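1,4-beta-N-Acetylmuramidase M1 (Streptomyces coelicolor, PDB 1JFX) cleaves the beta-1,4-linkages between N-acetylmuramic acid and N-acetylglucosamine in bacterial peptidoglycan, acting as both a lysozyme and a diacetylmuramidase. Local coordinates at residues D122-Y127 with A156-W161; S142-C147 with T171-F176. One frame throughout, in Å; residues are numbered along the deposited sequence.

In the fold
Interactions 1 and 2 lie side by side in the beta/alpha-barrel domain of this family 25 glycosyl hydrolase, their centres 15 Å apart, and their segments alternate along the chain. They meet mainly through F160, at the start of strand 160-163: F160 CE2 lies 3.5 Å from P173 CD, F160 CB 3.6 Å from F176 CD1, and the rings of F160 and F176 stack. Interaction 1 ties helix 113-131 to the approach of that strand, away from the predicted catalytic residues. Interaction 2 joins helix 141-148 to the loop after the strand and is nearer to them, the W144 side chain being about 9 Å from that of E100 and about 10 Å from that of D98.

Interaction 1: residues D122-Y127 with A156-W161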
loop_
_atom_site.group_PDB
_atom_site.type_symbol
_atom_site.label_atom_id
_atom_site.label_comp_id
_atom_site.label_asym_id
_atom_site.label_seq_id
_atom_site.Cartn_x
_atom_site.Cartn_y
_atom_site.Cartn_z
ATOM N N ASP A 122 10.327 5.873 -11.854
ATOM C CA ASP A 122 11.554 5.157 -11.530
ATOM C C ASP A 122 11.299 4.095 -10.461
ATOM O O ASP A 122 11.825 2.978 -10.545
ATOM C CB ASP A 122 12.642 6.125 -11.049
ATOM C CG ASP A 122 13.223 6.972 -12.177
ATOM O OD1 ASP A 122 12.941 6.684 -13.361
ATOM O OD2 ASP A 122 13.988 7.916 -11.866
ATOM N N PHE A 123 10.512 4.440 -9.446
ATOM C CA PHE A 123 10.205 3.478 -8.399
ATOM C C PHE A 123 9.435 2.309 -9.016
ATOM O O PHE A 123 9.724 1.139 -8.745
ATOM C CB PHE A 123 9.384 4.130 -7.273
ATOM C CG PHE A 123 9.234 3.264 -6.041
ATOM C CD1 PHE A 123 8.369 2.167 -6.032
ATOM C CD2 PHE A 123 9.978 3.538 -4.893
ATOM C CE1 PHE A 123 8.253 1.354 -4.881
ATOM C CE2 PHE A 123 9.868 2.746 -3.748
ATOM C CZ PHE A 123 9.004 1.647 -3.738
ATOM N N HIS A 124 8.461 2.617 -9.861
ATOM C CA HIS A 124 7.692 1.561 -10.493
ATOM C C HIS A 124 8.587 0.667 -11.361
ATOM O O HIS A 124 8.510 -0.557 -11.290
ATOM C CB HIS A 124 6.553 2.155 -11.344
ATOM C CG HIS A 124 5.843 1.141 -12.188
ATOM N ND1 HIS A 124 6.383 0.634 -13.352
ATOM C CD2 HIS A 124 4.669 0.488 -12.003
ATOM C CE1 HIS A 124 5.576 -0.290 -13.843
ATOM N NE2 HIS A 124 4.530 -0.400 -13.043
ATOM N N ALA A 125 9.449 1.277 -12.168
ATOM C CA ALA A 125 10.314 0.500 -13.047
ATOM C C ALA A 125 11.234 -0.425 -12.273
ATOM O O ALA A 125 11.386 -1.595 -12.638
ATOM C CB ALA A 125 11.140 1.416 -13.928
ATOM N N ARG A 126 11.842 0.084 -11.205
ATOM C CA ARG A 126 12.767 -0.742 -10.437
ATOM C C ARG A 126 12.042 -1.808 -9.627
ATOM O O ARG A 126 12.524 -2.945 -9.519
ATOM C CB ARG A 126 13.638 0.127 -9.525
ATOM C CG ARG A 126 14.705 -0.642 -8.731
ATOM C CD ARG A 126 15.573 -1.572 -9.609
ATOM N NE ARG A 126 16.164 -0.921 -10.782
ATOM C CZ ARG A 126 17.432 -0.517 -10.874
ATOM N NH1 ARG A 126 18.280 -0.672 -9.860
ATOM N NH2 ARG A 126 17.867 0.013 -12.008
ATOM N N TYR A 127 10.889 -1.467 -9.066
ATOM C CA TYR A 127 10.160 -2.463 -8.293
ATOM C C TYR A 127 9.735 -3.607 -9.223
ATOM O O TYR A 127 9.783 -4.780 -8.829
ATOM C CB TYR A 127 8.931 -1.846 -7.618
ATOM C CG TYR A 127 8.256 -2.828 -6.693
ATOM C CD1 TYR A 127 8.881 -3.239 -5.510
ATOM C CD2 TYR A 127 7.031 -3.410 -7.030
ATOM C CE1 TYR A 127 8.309 -4.222 -4.695
ATOM C CE2 TYR A 127 6.448 -4.386 -6.220
ATOM C CZ TYR A 127 7.097 -4.794 -5.058
ATOM O OH TYR A 127 6.543 -5.791 -4.287
ATOM N N ALA A 156 -2.158 2.854 -16.531
ATOM C CA ALA A 156 -2.015 1.481 -17.008
ATOM C C ALA A 156 -0.863 0.747 -16.342
ATOM O O ALA A 156 -0.584 -0.401 -16.690
ATOM C CB ALA A 156 -1.829 1.465 -18.522
ATOM N N LYS A 157 -0.210 1.392 -15.380
ATOM C CA LYS A 157 0.944 0.788 -14.713
ATOM C C LYS A 157 0.767 0.367 -13.263
ATOM O O LYS A 157 1.366 -0.611 -12.837
ATOM C CB LYS A 157 2.134 1.742 -14.751
ATOM C CG LYS A 157 2.802 1.909 -16.100
ATOM C CD LYS A 157 3.991 2.837 -15.933
ATOM C CE LYS A 157 4.858 2.898 -17.166
ATOM N NZ LYS A 157 5.948 3.893 -16.956
ATOM N N SER A 158 -0.019 1.115 -12.495
ATOM C CA SER A 158 -0.189 0.787 -11.084
ATOM C C SER A 158 -1.608 0.733 -10.556
ATOM O O SER A 158 -2.400 1.645 -10.816
ATOM C CB SER A 158 0.550 1.814 -10.210
ATOM O OG SER A 158 1.961 1.690 -10.272
ATOM N N PRO A 159 -1.950 -0.332 -9.810
ATOM C CA PRO A 159 -3.303 -0.411 -9.243
ATOM C C PRO A 159 -3.355 0.757 -8.240
ATOM O O PRO A 159 -2.325 1.139 -7.663
ATOM C CB PRO A 159 -3.307 -1.758 -8.522
ATOM C CG PRO A 159 -2.351 -2.588 -9.341
ATOM C CD PRO A 159 -1.238 -1.625 -9.683
ATOM N N PHE A 160 -4.544 1.307 -8.007
ATOM C CA PHE A 160 -4.692 2.456 -7.117
ATOM C C PHE A 160 -5.321 2.117 -5.768
ATOM O O PHE A 160 -6.400 1.530 -5.706
ATOM C CB PHE A 160 -5.538 3.509 -7.872
ATOM C CG PHE A 160 -5.814 4.784 -7.109
ATOM C CD1 PHE A 160 -4.794 5.475 -6.460
ATOM C CD2 PHE A 160 -7.094 5.338 -7.124
ATOM C CE1 PHE A 160 -5.050 6.707 -5.842
ATOM C CE2 PHE A 160 -7.361 6.573 -6.510
ATOM C CZ PHE A 160 -6.338 7.255 -5.871
ATOM N N TRP A 161 -4.626 2.468 -4.688
ATOM C CA TRP A 161 -5.146 2.265 -3.336
ATOM C C TRP A 161 -5.409 3.682 -2.822
ATOM O O TRP A 161 -4.490 4.422 -2.468
ATOM C CB TRP A 161 -4.117 1.540 -2.472
ATOM C CG TRP A 161 -4.527 1.360 -1.038
ATOM C CD1 TRP A 161 -5.735 1.661 -0.468
ATOM C CD2 TRP A 161 -3.702 0.853 0.011
ATOM N NE1 TRP A 161 -5.709 1.371 0.880
ATOM C CE2 TRP A 161 -4.467 0.875 1.199
ATOM C CE3 TRP A 161 -2.379 0.385 0.060
ATOM C CZ2 TRP A 161 -3.952 0.447 2.428
ATOM C CZ3 TRP A 161 -1.862 -0.038 1.277
ATOM C CH2 TRP A 161 -2.647 -0.005 2.449
HETATM O O HOH W 1 7.913 2.693 -14.920
#
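H124 of helix 113-131 turns its imidazole onto K157 and S158, in the loop that leads into strand 160-163. The side chain leaves the helix toward the loop, and with CG anti to the backbone N (chi1 171°) the ring is carried out to meet it. Beyond CG the two sides of the imidazole find different partners. On one, H124 CD2 brings the ring edge to within 3.4 Å of S158 OG, whose hydrogen bond goes to the carbonyl O of V135. On the other, H124 ND1 faces water 1 at 3.0 Å, and the same water accepts a bond from K157 NZ, bridging ring and ammonium. CE1 has K157 CD and CB as its neighbours. At the tip, H124 NE2 reaches K157 O at 3.2 Å, a weak hydrogen bond bent to 129° at the hydrogen; the stronger partner of NE2 is the carboxylate atom OD1 of D134. Over one face K157 CB makes a CH-pi contact, 4.0 Å from the centroid of the H124 ring, and the lysine runs on from there fully extended, its CD passing above the rim of the same face. Polar partners at both nitrogens and aliphatic carbon over a face together restrict the turning of this buried imidazole. K157 NZ stands 4.9 Å from H124 ND1; D134 would probably favour a protonated ring and the nearby ammonium oppose it. In either case NE2 serves as donor, to D134 OD1 and, weakly, to K157 O.

Interaction 2: residues S142-C147 with T171-F176; sequences SWWNTC and TVPSGF
N145 OD1, on helix 141-148, lies 3.7 Å from P173 CB of the loop 171-176 and is gripped by two polar partners: water 2, which donates a hydrogen bond to N145 OD1 at 3.0 Å, and S150 OG, through a weak hydrogen bond. The water carries the link on to the loop, accepting a bond from the backbone N of G175 at 2.9 Å. With CG beside its own backbone N (chi1 -72°), N145 directs its amide at the loop. The water also lies in the plane of the W144 indole, at its edge; the hydrogen-bond partner of NE1 is the carbonyl O of W151. W144 makes the apolar half of the contact. Its CG is anti to the backbone N (chi1 -173°), which sends the indole away from the helix to meet F176 coming from the opposite direction. The phenyl edge is set against the indole face, an edge-to-face pair with planes at 57° and 4.9 Å between the centroids of the F176 phenyl and the five-membered ring of W144. F176 CE2 rests over the middle of the indole, 3.6 Å from W144 CE2, while F176 CZ reaches the six-membered ring at W144 CZ2, 3.7 Å away. The side chains of P173 and W144 cross at about a right angle, P173 CB lying 4.0 Å from W144 CD1. P173 and F176 are the two ends of a type I beta turn, closed by F176 N to P173 O, which brings both to the same indole. G175, inside the turn, faces the indole without a side chain, in a place where a CB would come tight against NE1. This is loop-to-helix packing outside a beta/alpha-barrel, between the helix after strand 136-139 and the loop after the parallel strand 160-163.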
loop_
_atom_site.group_PDB
_atom_site.type_symbol
_atom_site.label_atom_id
_atom_site.label_comp_id
_atom_site.label_asym_id
_atom_site.label_seq_id
_atom_site.Cartn_x
_atom_site.Cartn_y
_atom_site.Cartn_z
ATOM N N SER A 142 -5.885 14.419 -3.228
ATOM C CA SER A 142 -5.276 15.745 -3.090
ATOM C C SER A 142 -3.792 15.720 -3.386
ATOM O O SER A 142 -3.277 16.549 -4.142
ATOM C CB SER A 142 -5.457 16.288 -1.662
ATOM O OG SER A 142 -6.789 16.720 -1.472
ATOM N N TRP A 143 -3.093 14.777 -2.771
ATOM C CA TRP A 143 -1.662 14.703 -2.983
ATOM C C TRP A 143 -1.361 14.342 -4.436
ATOM O O TRP A 143 -0.504 14.957 -5.068
ATOM C CB TRP A 143 -1.022 13.678 -2.050
ATOM C CG TRP A 143 0.465 13.774 -2.038
ATOM C CD1 TRP A 143 1.235 14.514 -1.173
ATOM C CD2 TRP A 143 1.371 13.191 -2.980
ATOM N NE1 TRP A 143 2.564 14.428 -1.531
ATOM C CE2 TRP A 143 2.673 13.625 -2.636
ATOM C CE3 TRP A 143 1.210 12.352 -4.091
ATOM C CZ2 TRP A 143 3.808 13.251 -3.367
ATOM C CZ3 TRP A 143 2.345 11.980 -4.823
ATOM C CH2 TRP A 143 3.625 12.438 -4.450
ATOM N N TRP A 144 -2.052 13.340 -4.970
ATOM C CA TRP A 144 -1.797 12.962 -6.354
ATOM C C TRP A 144 -1.984 14.134 -7.314
ATOM O O TRP A 144 -1.103 14.458 -8.130
ATOM C CB TRP A 144 -2.724 11.824 -6.796
ATOM C CG TRP A 144 -2.355 11.319 -8.152
ATOM C CD1 TRP A 144 -2.952 11.629 -9.351
ATOM C CD2 TRP A 144 -1.240 10.483 -8.463
ATOM N NE1 TRP A 144 -2.264 11.034 -10.386
ATOM C CE2 TRP A 144 -1.209 10.326 -9.866
ATOM C CE3 TRP A 144 -0.252 9.849 -7.687
ATOM C CZ2 TRP A 144 -0.229 9.558 -10.513
ATOM C CZ3 TRP A 144 0.718 9.085 -8.333
ATOM C CH2 TRP A 144 0.720 8.947 -9.730
ATOM N N ASN A 145 -3.129 14.789 -7.217
ATOM C CA ASN A 145 -3.383 15.885 -8.127
ATOM C C ASN A 145 -2.409 17.043 -7.942
ATOM O O ASN A 145 -1.861 17.571 -8.915
ATOM C CB ASN A 145 -4.846 16.323 -8.006
ATOM C CG ASN A 145 -5.801 15.301 -8.626
ATOM O OD1 ASN A 145 -5.431 14.584 -9.568
ATOM N ND2 ASN A 145 -7.026 15.234 -8.112
ATOM N N THR A 146 -2.151 17.413 -6.698
ATOM C CA THR A 146 -1.231 18.500 -6.438
ATOM C C THR A 146 0.213 18.222 -6.822
ATOM O O THR A 146 0.820 18.987 -7.589
ATOM C CB THR A 146 -1.284 18.900 -4.960
ATOM O OG1 THR A 146 -2.558 19.491 -4.700
ATOM C CG2 THR A 146 -0.167 19.881 -4.606
ATOM N N CYS A 147 0.769 17.126 -6.309
ATOM C CA CYS A 147 2.166 16.832 -6.558
ATOM C C CYS A 147 2.547 16.218 -7.899
ATOM O O CYS A 147 3.707 16.286 -8.288
ATOM C CB CYS A 147 2.722 15.995 -5.412
ATOM S SG CYS A 147 2.607 16.789 -3.775
ATOM N N THR A 171 -13.457 9.360 -3.873
ATOM C CA THR A 171 -13.264 10.214 -5.035
ATOM C C THR A 171 -11.962 9.747 -5.684
ATOM O O THR A 171 -10.927 9.635 -5.031
ATOM C CB THR A 171 -13.158 11.695 -4.631
ATOM O OG1 THR A 171 -14.414 12.114 -4.095
ATOM C CG2 THR A 171 -12.808 12.572 -5.843
ATOM N N VAL A 172 -12.030 9.458 -6.976
ATOM C CA VAL A 172 -10.883 8.963 -7.718
ATOM C C VAL A 172 -10.356 9.993 -8.709
ATOM O O VAL A 172 -11.128 10.562 -9.482
ATOM C CB VAL A 172 -11.285 7.685 -8.496
ATOM C CG1 VAL A 172 -10.111 7.173 -9.344
ATOM C CG2 VAL A 172 -11.757 6.616 -7.514
ATOM N N PRO A 173 -9.044 10.273 -8.675
ATOM C CA PRO A 173 -8.447 11.241 -9.606
ATOM C C PRO A 173 -8.625 10.725 -11.032
ATOM O O PRO A 173 -8.679 9.517 -11.264
ATOM C CB PRO A 173 -6.971 11.252 -9.217
ATOM C CG PRO A 173 -6.973 10.832 -7.770
ATOM C CD PRO A 173 -8.036 9.759 -7.724
ATOM N N SER A 174 -8.707 11.634 -11.996
ATOM C CA SER A 174 -8.875 11.222 -13.377
ATOM C C SER A 174 -7.721 10.339 -13.865
ATOM O O SER A 174 -7.878 9.589 -14.814
ATOM C CB SER A 174 -8.985 12.458 -14.272
ATOM O OG SER A 174 -7.801 13.233 -14.190
ATOM N N GLY A 175 -6.568 10.449 -13.210
ATOM C CA GLY A 175 -5.390 9.684 -13.592
ATOM C C GLY A 175 -5.413 8.187 -13.320
ATOM O O GLY A 175 -4.447 7.493 -13.649
ATOM N N PHE A 176 -6.483 7.696 -12.693
ATOM C CA PHE A 176 -6.651 6.268 -12.423
ATOM C C PHE A 176 -8.013 5.835 -12.987
ATOM O O PHE A 176 -8.998 6.562 -12.878
ATOM C CB PHE A 176 -6.540 5.997 -10.919
ATOM C CG PHE A 176 -5.151 6.227 -10.383
ATOM C CD1 PHE A 176 -4.124 5.327 -10.681
ATOM C CD2 PHE A 176 -4.840 7.388 -9.672
ATOM C CE1 PHE A 176 -2.808 5.584 -10.290
ATOM C CE2 PHE A 176 -3.525 7.654 -9.277
ATOM C CZ PHE A 176 -2.508 6.749 -9.589
HETATM O O HOH W 2 -5.490 12.812 -11.969
#